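Local coordinates for protein response regulator aspartate phosphatase H (Bacillus subtilis, PDB 3Q15) that dephosphorylates the sporulation phosphotransferase Spo0F and also acts on the competence regulator ComA, keeping competence and sporulation apart in time, at residues Q156-M161 with D193-Y198; A150-K155 with A189-D194; W269-A274 with Q278-F283; K262-L267 with I284-D289. All coordinates share one frame; numbering follows the deposited sequence.

Contact 1 (Q156-M161 with D193-Y198)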
# COMPACT_ATOMS: atom_id res chain seq x y z
N GLN A 156 0.65 0.23 -7.10
CA GLN A 156 0.25 0.83 -5.84
C GLN A 156 1.13 2.06 -5.67
O GLN A 156 2.04 2.09 -4.84
CB GLN A 156 0.43 -0.15 -4.68
CG GLN A 156 -0.14 -1.55 -4.92
CD GLN A 156 -1.64 -1.54 -5.14
OE1 GLN A 156 -2.11 -1.40 -6.27
NE2 GLN A 156 -2.41 -1.68 -4.07
N THR A 157 0.85 3.06 -6.49
CA THR A 157 1.75 4.19 -6.70
C THR A 157 1.87 5.11 -5.48
O THR A 157 2.93 5.68 -5.24
CB THR A 157 1.33 5.00 -7.94
OG1 THR A 157 1.13 4.11 -9.05
CG2 THR A 157 2.39 6.04 -8.31
N HIS A 158 0.79 5.26 -4.71
CA HIS A 158 0.83 6.07 -3.49
C HIS A 158 1.74 5.44 -2.45
O HIS A 158 2.54 6.12 -1.81
CB HIS A 158 -0.56 6.26 -2.90
CG HIS A 158 -1.44 7.17 -3.70
ND1 HIS A 158 -1.02 8.41 -4.13
CD2 HIS A 158 -2.71 7.03 -4.13
CE1 HIS A 158 -1.99 8.99 -4.81
NE2 HIS A 158 -3.03 8.18 -4.82
N VAL A 159 1.60 4.13 -2.29
CA VAL A 159 2.41 3.38 -1.34
C VAL A 159 3.85 3.37 -1.80
O VAL A 159 4.77 3.44 -0.99
CB VAL A 159 1.90 1.93 -1.19
CG1 VAL A 159 2.79 1.16 -0.22
CG2 VAL A 159 0.46 1.93 -0.71
N SER A 160 4.05 3.29 -3.11
CA SER A 160 5.38 3.34 -3.68
C SER A 160 6.05 4.66 -3.32
O SER A 160 7.22 4.69 -2.92
CB SER A 160 5.32 3.19 -5.20
OG SER A 160 6.61 3.24 -5.77
N MET A 161 5.31 5.75 -3.47
CA MET A 161 5.82 7.08 -3.18
C MET A 161 6.19 7.20 -1.71
O MET A 161 7.25 7.73 -1.36
CB MET A 161 4.80 8.16 -3.56
CG MET A 161 5.39 9.56 -3.56
SD MET A 161 6.51 9.82 -4.95
CE MET A 161 5.36 10.25 -6.25
N ASP A 193 4.27 10.09 -13.09
CA ASP A 193 3.82 9.75 -14.43
C ASP A 193 2.55 8.89 -14.39
O ASP A 193 1.67 9.06 -15.23
CB ASP A 193 4.93 9.03 -15.21
CG ASP A 193 6.06 9.96 -15.62
OD1 ASP A 193 5.91 11.19 -15.50
OD2 ASP A 193 7.11 9.45 -16.06
N ASP A 194 2.46 7.99 -13.41
CA ASP A 194 1.29 7.13 -13.26
C ASP A 194 0.00 7.94 -13.10
O ASP A 194 -1.08 7.47 -13.46
CB ASP A 194 1.45 6.17 -12.08
CG ASP A 194 2.27 4.94 -12.43
OD1 ASP A 194 2.54 4.72 -13.62
OD2 ASP A 194 2.64 4.20 -11.49
N PHE A 195 0.12 9.14 -12.55
CA PHE A 195 -1.04 10.00 -12.37
C PHE A 195 -1.10 11.07 -13.45
O PHE A 195 -1.87 12.03 -13.35
CB PHE A 195 -1.02 10.65 -10.99
CG PHE A 195 -1.03 9.66 -9.86
CD1 PHE A 195 -2.20 9.01 -9.51
CD2 PHE A 195 0.12 9.39 -9.15
CE1 PHE A 195 -2.23 8.10 -8.47
CE2 PHE A 195 0.11 8.48 -8.11
CZ PHE A 195 -1.07 7.83 -7.77
N LYS A 196 -0.28 10.90 -14.49
CA LYS A 196 -0.21 11.84 -15.61
C LYS A 196 0.24 13.23 -15.18
O LYS A 196 -0.08 14.22 -15.84
CB LYS A 196 -1.57 11.94 -16.32
CG LYS A 196 -2.23 10.61 -16.61
CD LYS A 196 -1.36 9.74 -17.50
CE LYS A 196 -2.07 8.43 -17.81
NZ LYS A 196 -1.25 7.54 -18.68
N HIS A 197 0.97 13.32 -14.08
CA HIS A 197 1.50 14.60 -13.63
C HIS A 197 2.95 14.76 -14.04
O HIS A 197 3.85 14.85 -13.20
CB HIS A 197 1.35 14.74 -12.12
CG HIS A 197 0.01 15.26 -11.69
ND1 HIS A 197 -0.91 14.47 -11.04
CD2 HIS A 197 -0.56 16.47 -11.84
CE1 HIS A 197 -2.00 15.18 -10.80
NE2 HIS A 197 -1.81 16.40 -11.27
N TYR A 198 3.18 14.81 -15.34
CA TYR A 198 4.53 14.92 -15.88
C TYR A 198 5.22 16.19 -15.39
O TYR A 198 6.43 16.21 -15.18
CB TYR A 198 4.48 14.90 -17.41
CG TYR A 198 3.55 13.84 -17.96
CD1 TYR A 198 3.88 12.49 -17.89
CD2 TYR A 198 2.33 14.18 -18.53
CE1 TYR A 198 3.03 11.52 -18.38
CE2 TYR A 198 1.47 13.21 -19.03
CZ TYR A 198 1.82 11.88 -18.95
OH TYR A 198 0.98 10.92 -19.44

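Contact 2 (A150-K155 with A189-D194)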
# COMPACT_ATOMS: atom_id res chain seq x y z
N ALA A 150 8.78 -2.44 -6.16
CA ALA A 150 7.76 -3.47 -6.21
C ALA A 150 6.37 -2.86 -6.22
O ALA A 150 5.55 -3.18 -7.07
CB ALA A 150 7.92 -4.45 -5.06
N TYR A 151 6.10 -1.96 -5.28
CA TYR A 151 4.79 -1.31 -5.22
C TYR A 151 4.49 -0.55 -6.51
O TYR A 151 3.34 -0.49 -6.95
CB TYR A 151 4.69 -0.38 -4.01
CG TYR A 151 4.35 -1.09 -2.72
CD1 TYR A 151 3.11 -1.67 -2.53
CD2 TYR A 151 5.27 -1.16 -1.68
CE1 TYR A 151 2.79 -2.32 -1.36
CE2 TYR A 151 4.96 -1.81 -0.49
CZ TYR A 151 3.72 -2.39 -0.34
OH TYR A 151 3.40 -3.03 0.83
N TYR A 152 5.52 0.03 -7.12
CA TYR A 152 5.35 0.71 -8.40
C TYR A 152 4.90 -0.27 -9.48
O TYR A 152 3.94 0.00 -10.20
CB TYR A 152 6.64 1.41 -8.82
CG TYR A 152 6.64 1.85 -10.27
CD1 TYR A 152 5.89 2.94 -10.69
CD2 TYR A 152 7.40 1.17 -11.22
CE1 TYR A 152 5.88 3.34 -12.01
CE2 TYR A 152 7.40 1.57 -12.55
CZ TYR A 152 6.64 2.65 -12.94
OH TYR A 152 6.64 3.04 -14.25
N HIS A 153 5.58 -1.40 -9.59
CA HIS A 153 5.21 -2.43 -10.56
C HIS A 153 3.81 -2.96 -10.25
O HIS A 153 3.06 -3.33 -11.15
CB HIS A 153 6.23 -3.58 -10.55
CG HIS A 153 5.97 -4.63 -11.59
ND1 HIS A 153 6.39 -4.50 -12.90
CD2 HIS A 153 5.34 -5.83 -11.52
CE1 HIS A 153 6.04 -5.57 -13.58
NE2 HIS A 153 5.40 -6.40 -12.77
N MET A 154 3.46 -2.98 -8.97
CA MET A 154 2.14 -3.40 -8.53
C MET A 154 1.10 -2.29 -8.73
O MET A 154 -0.07 -2.46 -8.37
CB MET A 154 2.18 -3.80 -7.05
CG MET A 154 2.84 -5.14 -6.78
SD MET A 154 3.00 -5.53 -5.03
CE MET A 154 1.47 -4.84 -4.40
N LYS A 155 1.53 -1.17 -9.29
CA LYS A 155 0.64 -0.04 -9.51
C LYS A 155 -0.02 0.45 -8.22
O LYS A 155 -1.11 1.02 -8.25
CB LYS A 155 -0.43 -0.37 -10.56
CG LYS A 155 0.07 -0.34 -11.99
CD LYS A 155 -0.07 -1.70 -12.66
CE LYS A 155 0.24 -1.63 -14.14
NZ LYS A 155 0.01 -2.94 -14.83
N ALA A 189 9.72 10.31 -10.19
CA ALA A 189 9.19 10.80 -11.45
C ALA A 189 8.24 9.78 -12.07
O ALA A 189 7.14 10.13 -12.49
CB ALA A 189 10.32 11.11 -12.41
N GLY A 190 8.67 8.52 -12.12
CA GLY A 190 7.86 7.45 -12.68
C GLY A 190 6.51 7.36 -12.00
O GLY A 190 5.49 7.15 -12.65
N ASN A 191 6.51 7.53 -10.68
CA ASN A 191 5.28 7.49 -9.91
C ASN A 191 4.32 8.62 -10.28
O ASN A 191 3.13 8.40 -10.47
CB ASN A 191 5.58 7.52 -8.40
CG ASN A 191 6.13 6.19 -7.90
OD1 ASN A 191 6.04 5.17 -8.58
ND2 ASN A 191 6.69 6.20 -6.70
N TYR A 192 4.86 9.83 -10.39
CA TYR A 192 4.07 10.96 -10.84
C TYR A 192 3.48 10.71 -12.22
O TYR A 192 2.33 11.06 -12.48
CB TYR A 192 4.90 12.24 -10.84
CG TYR A 192 4.98 12.90 -9.49
CD1 TYR A 192 3.83 13.30 -8.83
CD2 TYR A 192 6.21 13.15 -8.89
CE1 TYR A 192 3.89 13.92 -7.60
CE2 TYR A 192 6.28 13.76 -7.65
CZ TYR A 192 5.12 14.14 -7.01
OH TYR A 192 5.17 14.75 -5.78
N ASP A 193 4.27 10.09 -13.09
CA ASP A 193 3.82 9.75 -14.43
C ASP A 193 2.55 8.89 -14.39
O ASP A 193 1.67 9.06 -15.23
CB ASP A 193 4.93 9.03 -15.21
CG ASP A 193 6.06 9.96 -15.62
OD1 ASP A 193 5.91 11.19 -15.50
OD2 ASP A 193 7.11 9.45 -16.06
N ASP A 194 2.46 7.99 -13.41
CA ASP A 194 1.29 7.13 -13.26
C ASP A 194 0.00 7.94 -13.10
O ASP A 194 -1.08 7.47 -13.46
CB ASP A 194 1.45 6.17 -12.08
CG ASP A 194 2.27 4.94 -12.43
OD1 ASP A 194 2.54 4.72 -13.62
OD2 ASP A 194 2.64 4.20 -11.49
O HOH W 1 5.38 5.45 -14.84

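Contact 3 (W269-A274 with Q278-F283)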
# COMPACT_ATOMS: atom_id res chain seq x y z
N TRP A 269 8.79 8.77 -32.59
CA TRP A 269 7.39 8.88 -32.22
C TRP A 269 7.01 10.35 -32.06
O TRP A 269 5.98 10.79 -32.57
CB TRP A 269 7.13 8.13 -30.91
CG TRP A 269 5.68 7.99 -30.58
CD1 TRP A 269 4.64 7.90 -31.45
CD2 TRP A 269 5.10 7.92 -29.26
NE1 TRP A 269 3.45 7.77 -30.77
CE2 TRP A 269 3.71 7.79 -29.43
CE3 TRP A 269 5.63 7.97 -27.97
CZ2 TRP A 269 2.83 7.70 -28.34
CZ3 TRP A 269 4.76 7.88 -26.89
CH2 TRP A 269 3.38 7.74 -27.09
N THR A 270 7.84 11.10 -31.34
CA THR A 270 7.58 12.52 -31.11
C THR A 270 7.52 13.30 -32.41
O THR A 270 6.67 14.17 -32.58
CB THR A 270 8.65 13.14 -30.20
OG1 THR A 270 8.68 12.45 -28.94
CG2 THR A 270 8.35 14.61 -29.94
N LEU A 271 8.43 12.98 -33.33
CA LEU A 271 8.46 13.65 -34.61
C LEU A 271 7.22 13.32 -35.44
O LEU A 271 6.69 14.17 -36.15
CB LEU A 271 9.74 13.28 -35.37
CG LEU A 271 11.01 13.94 -34.84
CD1 LEU A 271 12.25 13.45 -35.58
CD2 LEU A 271 10.89 15.46 -34.92
N CYS A 272 6.76 12.07 -35.34
CA CYS A 272 5.57 11.64 -36.07
C CYS A 272 4.32 12.35 -35.56
O CYS A 272 3.47 12.77 -36.35
CB CYS A 272 5.39 10.12 -35.96
SG CYS A 272 6.58 9.16 -36.91
N LYS A 273 4.20 12.48 -34.24
CA LYS A 273 3.07 13.17 -33.64
C LYS A 273 3.13 14.66 -33.96
O LYS A 273 2.10 15.33 -33.98
CB LYS A 273 3.06 12.95 -32.13
CG LYS A 273 2.60 11.56 -31.72
CD LYS A 273 2.63 11.37 -30.21
CE LYS A 273 4.06 11.42 -29.68
NZ LYS A 273 4.13 11.00 -28.26
N ALA A 274 4.33 15.16 -34.23
CA ALA A 274 4.52 16.57 -34.56
C ALA A 274 4.32 16.84 -36.05
O ALA A 274 4.46 17.97 -36.51
CB ALA A 274 5.90 17.03 -34.12
N GLN A 278 8.74 12.61 -42.31
CA GLN A 278 9.90 12.36 -43.16
C GLN A 278 11.19 12.37 -42.35
O GLN A 278 12.06 11.52 -42.53
CB GLN A 278 9.96 13.37 -44.31
CG GLN A 278 11.05 13.07 -45.33
CD GLN A 278 10.82 11.76 -46.07
OE1 GLN A 278 11.71 11.26 -46.76
NE2 GLN A 278 9.62 11.21 -45.94
N LYS A 279 11.31 13.35 -41.47
CA LYS A 279 12.46 13.43 -40.58
C LYS A 279 12.46 12.23 -39.64
O LYS A 279 13.52 11.67 -39.34
CB LYS A 279 12.43 14.73 -39.77
CG LYS A 279 13.61 14.91 -38.84
CD LYS A 279 13.53 16.24 -38.10
CE LYS A 279 14.69 16.41 -37.12
NZ LYS A 279 14.57 17.68 -36.34
N ALA A 280 11.28 11.83 -39.19
CA ALA A 280 11.15 10.69 -38.28
C ALA A 280 11.62 9.40 -38.94
O ALA A 280 12.36 8.63 -38.33
CB ALA A 280 9.72 10.55 -37.81
N PHE A 281 11.20 9.17 -40.17
CA PHE A 281 11.52 7.92 -40.86
C PHE A 281 13.03 7.68 -40.90
O PHE A 281 13.48 6.54 -40.89
CB PHE A 281 10.95 7.91 -42.28
CG PHE A 281 9.48 7.58 -42.33
CD1 PHE A 281 8.70 7.65 -41.19
CD2 PHE A 281 8.89 7.17 -43.52
CE1 PHE A 281 7.36 7.34 -41.24
CE2 PHE A 281 7.55 6.86 -43.56
CZ PHE A 281 6.78 6.95 -42.42
N GLN A 282 13.79 8.76 -40.93
CA GLN A 282 15.24 8.67 -40.91
C GLN A 282 15.74 8.00 -39.63
O GLN A 282 16.57 7.10 -39.67
CB GLN A 282 15.87 10.06 -41.04
CG GLN A 282 17.33 10.11 -40.63
CD GLN A 282 17.85 11.53 -40.55
OE1 GLN A 282 18.49 11.91 -39.57
NE2 GLN A 282 17.58 12.32 -41.59
N PHE A 283 15.22 8.46 -38.49
CA PHE A 283 15.66 7.93 -37.21
C PHE A 283 15.06 6.55 -36.94
O PHE A 283 15.63 5.76 -36.19
CB PHE A 283 15.35 8.91 -36.07
CG PHE A 283 16.05 10.24 -36.20
CD1 PHE A 283 17.43 10.33 -36.06
CD2 PHE A 283 15.33 11.40 -36.45
CE1 PHE A 283 18.08 11.54 -36.18
CE2 PHE A 283 15.98 12.62 -36.57
CZ PHE A 283 17.35 12.69 -36.44

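Contact 4 (K262-L267 with I284-D289)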
# COMPACT_ATOMS: atom_id res chain seq x y z
N LYS A 262 16.11 2.91 -27.78
CA LYS A 262 15.08 3.56 -26.98
C LYS A 262 15.04 5.07 -27.23
O LYS A 262 13.97 5.66 -27.32
CB LYS A 262 15.29 3.28 -25.49
CG LYS A 262 14.34 4.03 -24.58
CD LYS A 262 14.27 3.40 -23.19
CE LYS A 262 15.66 3.22 -22.60
NZ LYS A 262 15.59 2.54 -21.28
N VAL A 263 16.22 5.67 -27.36
CA VAL A 263 16.31 7.10 -27.64
C VAL A 263 15.73 7.43 -29.02
O VAL A 263 14.97 8.39 -29.16
CB VAL A 263 17.77 7.61 -27.56
CG1 VAL A 263 17.87 9.04 -28.08
CG2 VAL A 263 18.28 7.51 -26.14
N LEU A 264 16.08 6.65 -30.03
CA LEU A 264 15.60 6.90 -31.38
C LEU A 264 14.10 6.63 -31.56
O LEU A 264 13.46 7.20 -32.45
CB LEU A 264 16.42 6.11 -32.41
CG LEU A 264 17.88 6.54 -32.53
CD1 LEU A 264 18.63 5.66 -33.53
CD2 LEU A 264 17.99 8.00 -32.91
N PHE A 265 13.53 5.77 -30.72
CA PHE A 265 12.09 5.51 -30.81
C PHE A 265 11.29 6.68 -30.24
O PHE A 265 10.25 7.06 -30.79
CB PHE A 265 11.71 4.22 -30.10
CG PHE A 265 10.22 4.02 -29.97
CD1 PHE A 265 9.48 3.55 -31.05
CD2 PHE A 265 9.56 4.33 -28.80
CE1 PHE A 265 8.12 3.39 -30.95
CE2 PHE A 265 8.19 4.16 -28.69
CZ PHE A 265 7.47 3.69 -29.77
N GLY A 266 11.76 7.25 -29.14
CA GLY A 266 11.13 8.42 -28.56
C GLY A 266 11.19 9.58 -29.53
O GLY A 266 10.18 10.25 -29.79
N LEU A 267 12.38 9.82 -30.07
CA LEU A 267 12.57 10.88 -31.05
C LEU A 267 11.64 10.69 -32.24
O LEU A 267 10.96 11.63 -32.66
CB LEU A 267 14.03 10.90 -31.51
CG LEU A 267 14.46 12.01 -32.47
CD1 LEU A 267 14.03 13.38 -31.97
CD2 LEU A 267 15.96 11.98 -32.69
N ILE A 284 13.92 6.28 -37.56
CA ILE A 284 13.31 4.96 -37.46
C ILE A 284 14.19 3.90 -38.13
O ILE A 284 14.48 2.86 -37.55
CB ILE A 284 11.92 4.92 -38.12
CG1 ILE A 284 10.95 5.82 -37.36
CG2 ILE A 284 11.40 3.49 -38.17
CD1 ILE A 284 9.61 5.96 -38.04
N GLU A 285 14.61 4.18 -39.37
CA GLU A 285 15.49 3.27 -40.08
C GLU A 285 16.82 3.14 -39.36
O GLU A 285 17.44 2.08 -39.36
CB GLU A 285 15.71 3.73 -41.52
CG GLU A 285 14.48 3.62 -42.41
CD GLU A 285 14.79 3.93 -43.87
OE1 GLU A 285 13.98 3.55 -44.74
OE2 GLU A 285 15.83 4.57 -44.14
N GLU A 286 17.26 4.23 -38.73
CA GLU A 286 18.52 4.22 -38.00
C GLU A 286 18.43 3.31 -36.78
O GLU A 286 19.36 2.57 -36.48
CB GLU A 286 18.90 5.64 -37.57
CG GLU A 286 20.21 5.73 -36.80
CD GLU A 286 20.60 7.15 -36.43
OE1 GLU A 286 21.30 7.33 -35.41
OE2 GLU A 286 20.20 8.10 -37.15
N GLY A 287 17.30 3.37 -36.08
CA GLY A 287 17.10 2.55 -34.89
C GLY A 287 16.98 1.07 -35.22
O GLY A 287 17.44 0.23 -34.45
N LEU A 288 16.37 0.76 -36.35
CA LEU A 288 16.23 -0.63 -36.79
C LEU A 288 17.57 -1.27 -37.12
O LEU A 288 17.72 -2.49 -37.06
CB LEU A 288 15.28 -0.73 -37.99
CG LEU A 288 13.80 -0.50 -37.72
CD1 LEU A 288 13.00 -0.44 -39.02
CD2 LEU A 288 13.25 -1.59 -36.80
N ASP A 289 18.56 -0.44 -37.47
CA ASP A 289 19.88 -0.94 -37.84
C ASP A 289 20.76 -1.20 -36.63
O ASP A 289 21.75 -1.93 -36.71
CB ASP A 289 20.57 0.04 -38.80
CG ASP A 289 19.96 0.02 -40.19
OD1 ASP A 289 20.50 0.70 -41.09
OD2 ASP A 289 18.95 -0.69 -40.39

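Contact 1 (Q156-M161 with D193-Y198)
The rings of His158 and Phe195 form an offset stack, with planes 23° apart and centroids separated by 4.7 Å. Phe195 CZ sits over one face of the imidazole, displaced toward its rim and 3.3 Å from His158 CE1, while Thr157 reaches the phenyl ring obliquely, bringing its CG2 to 3.3 Å from Phe195 CE2. These groups join two predicted tetratricopeptide repeats, TPR 2 and TPR 3: the first turn of helix 157-172 meets the C-terminal end of helix 178-194. That end is closed by a Schellman motif, with Lys196 as its positive-phi residue. Phe195, just ahead of the reversal, has CG anti to its carbonyl carbon (chi1 -60°), and its ring runs out against Thr157 and His158.

The imidazole also serves the second subunit: its ND1 is hydrogen-bonded to Tyr376 OH there, and Tyr117 of that subunit meets the ring edge-to-face, which makes the stack part of a buried subunit junction. Exchanging His158 for alanine takes away the imidazole, and is likely to leave Phe195 CZ without its stacking surface and the Tyr376 hydroxyl of the second subunit without this bond.

Beside the rings, the branches of Thr157 divide the work. CG2, anti to the backbone N, goes to the phenyl ring, and the hydroxyl goes to Asp194 and to a bound glycerol, probably from the crystallisation liquor. Thr157 OG1 donates to Asp194 OD2 over 2.9 Å, arriving on the anti side of the carboxylate and 22° out of its plane.

Contact 2 (A150-K155 with A189-D194)
Tyr152 and Asn191 bring helices 137-153 and 178-194 nearest to each other here, their CA atoms 6.9 Å apart, and it is the tyrosine side chain that bridges the gap. With CG anti to the backbone N (chi1 166°), the ring of Tyr152 leans across to the other helix and lies obliquely among three oxygens. Tyr152 CD1 is 3.1 Å from Asn191 OD1, the amide plane being turned 43° from the ring. The carboxylate of Asp194 is turned nearly parallel to the phenol ring, 8° between the planes, and its OD2 is 3.4 Å from Tyr152 CE1.

No direct hydrogen bond links the two segments; a water does the joining. Tyr152 OH donates to it over 2.8 Å, in the plane of the ring, and the water in turn donates hydrogen bonds to Gly190 O, also at 2.8 Å, and to Asp194 OD1, at 3.2 Å. A side chain on Gly190 would point toward the tyrosine. The other polar ends are held by helix 157-172: Asn191 ND2 bonds to Ser160 OG, and Asp194 OD2 to Thr157. With an alanine at Asp194 the carboxylate is gone, and the water would probably lose one of its two acceptors and the Thr157 hydroxyl its carboxylate partner.

Such packing of successive repeat helices, here from predicted TPR 2 and TPR 3, is the basis of a TPR superhelix. Helix 157-172 lies against both, through Ser160 and Met161, while helix 117-128 backs helix 137-153 at Ala150 and helix 198-214 backs helix 178-194 at Ala189.

Contact 3 (W269-A274 with Q278-F283)
Leu271 makes the first and broadest touch of the 269-274 segment on the facing helix, using two parts of its side chain. Its CB rests 3.7 Å from Ala280 CB, at the point where the backbones come nearest, with 5.4 Å between the two CA atoms. Further out, CD1 meets two groups of the facing helix: Lys279 CG and Phe283 CD2 are each 3.8 Å from Leu271 CD1. With CG anti to the backbone N (chi1 -179°) and the chain extended, the lysine lays CG, CD and CE along the leucine methyl; the phenyl ring is met obliquely.

Cys272, one residue on, comes at the same alanine from beside Leu271. Its SG lies 3.5 Å from Ala280 CB, so that a single methyl is gripped by a thiol and a leucine. Lys273 turns off the interface altogether. Its NZ hangs 3.2 Å above the centre of the Trp269 ring and is salt-bridged to Asp233.

The helices form the antiparallel hairpin of predicted TPR 5, their local axes 8.2 Å apart and inclined at 165°. An alanine where the second helix presses on the first agrees with the small residue of the TPR consensus. Helix 238-255 closes one flank of the hairpin, touching Leu271 through Val242 and Lys279 through Gln246, and helix 299-310 lies against Trp269 and Cys272, with Tyr310 touching both.

Contact 4 (K262-L267 with I284-D289)
Glu286 is where the 284-289 segment first touches helix 260-273, and it does so with its aliphatic part. CG stands anti to the backbone N (chi1 -180°) and the chain continues extended, crossing Leu264 at about a right angle. The methyl Leu264 CD1 lies 3.6 Å from Glu286 CG and only a little farther, 3.7 Å, from Glu286 OE1. That oxygen is not left to the methyl alone, since it is salt-bridged to Arg253 of helix 238-255. Arg253 also touches Leu264, so the arginine and the glutamate both pack on this leucine, where helix 238-255 adjoins the pair.

Both segments belong to predicted TPR 5, whose two antiparallel helices pack here near the open end of the hairpin, away from its turn. In the TPR consensus a second small residue recurs in the latter half of the second helix, and Gly287 fits that place. With no side chain of its own, it lets the backbones draw in to 5.8 Å between the CA atoms of Leu264 and Gly287, with no hydrogen bond between the two segments. Leu264 CD1 also approaches the backbone, standing 3.7 Å from Gly287 N, and Leu264 CB is 4.4 Å from Gly287 CA. One step further along, Leu288 turns to another neighbour and lies on Phe303 of helix 299-310.

How the contacts relate
Going from the N terminus, contact 2 opens on 150-155 and contact 1 on the 156-161 segment that follows directly. Both loops close on the same region, the end of helix 178-194, where the contacts share Asp193 and Asp194. Together they fasten both helices of predicted TPR 2 to the first part of predicted TPR 3, beside the second subunit. Further on, in series, contact 4 opens at 262-267 and closes at 284-289; within this span the shorter loop of contact 3 opens and closes, on the same two helices. Phe283 of contact 3 packs on Leu267 of contact 4, zipping one TPR hairpin along its length. The two pairs do not touch; their centres lie 26 to 29 Å apart.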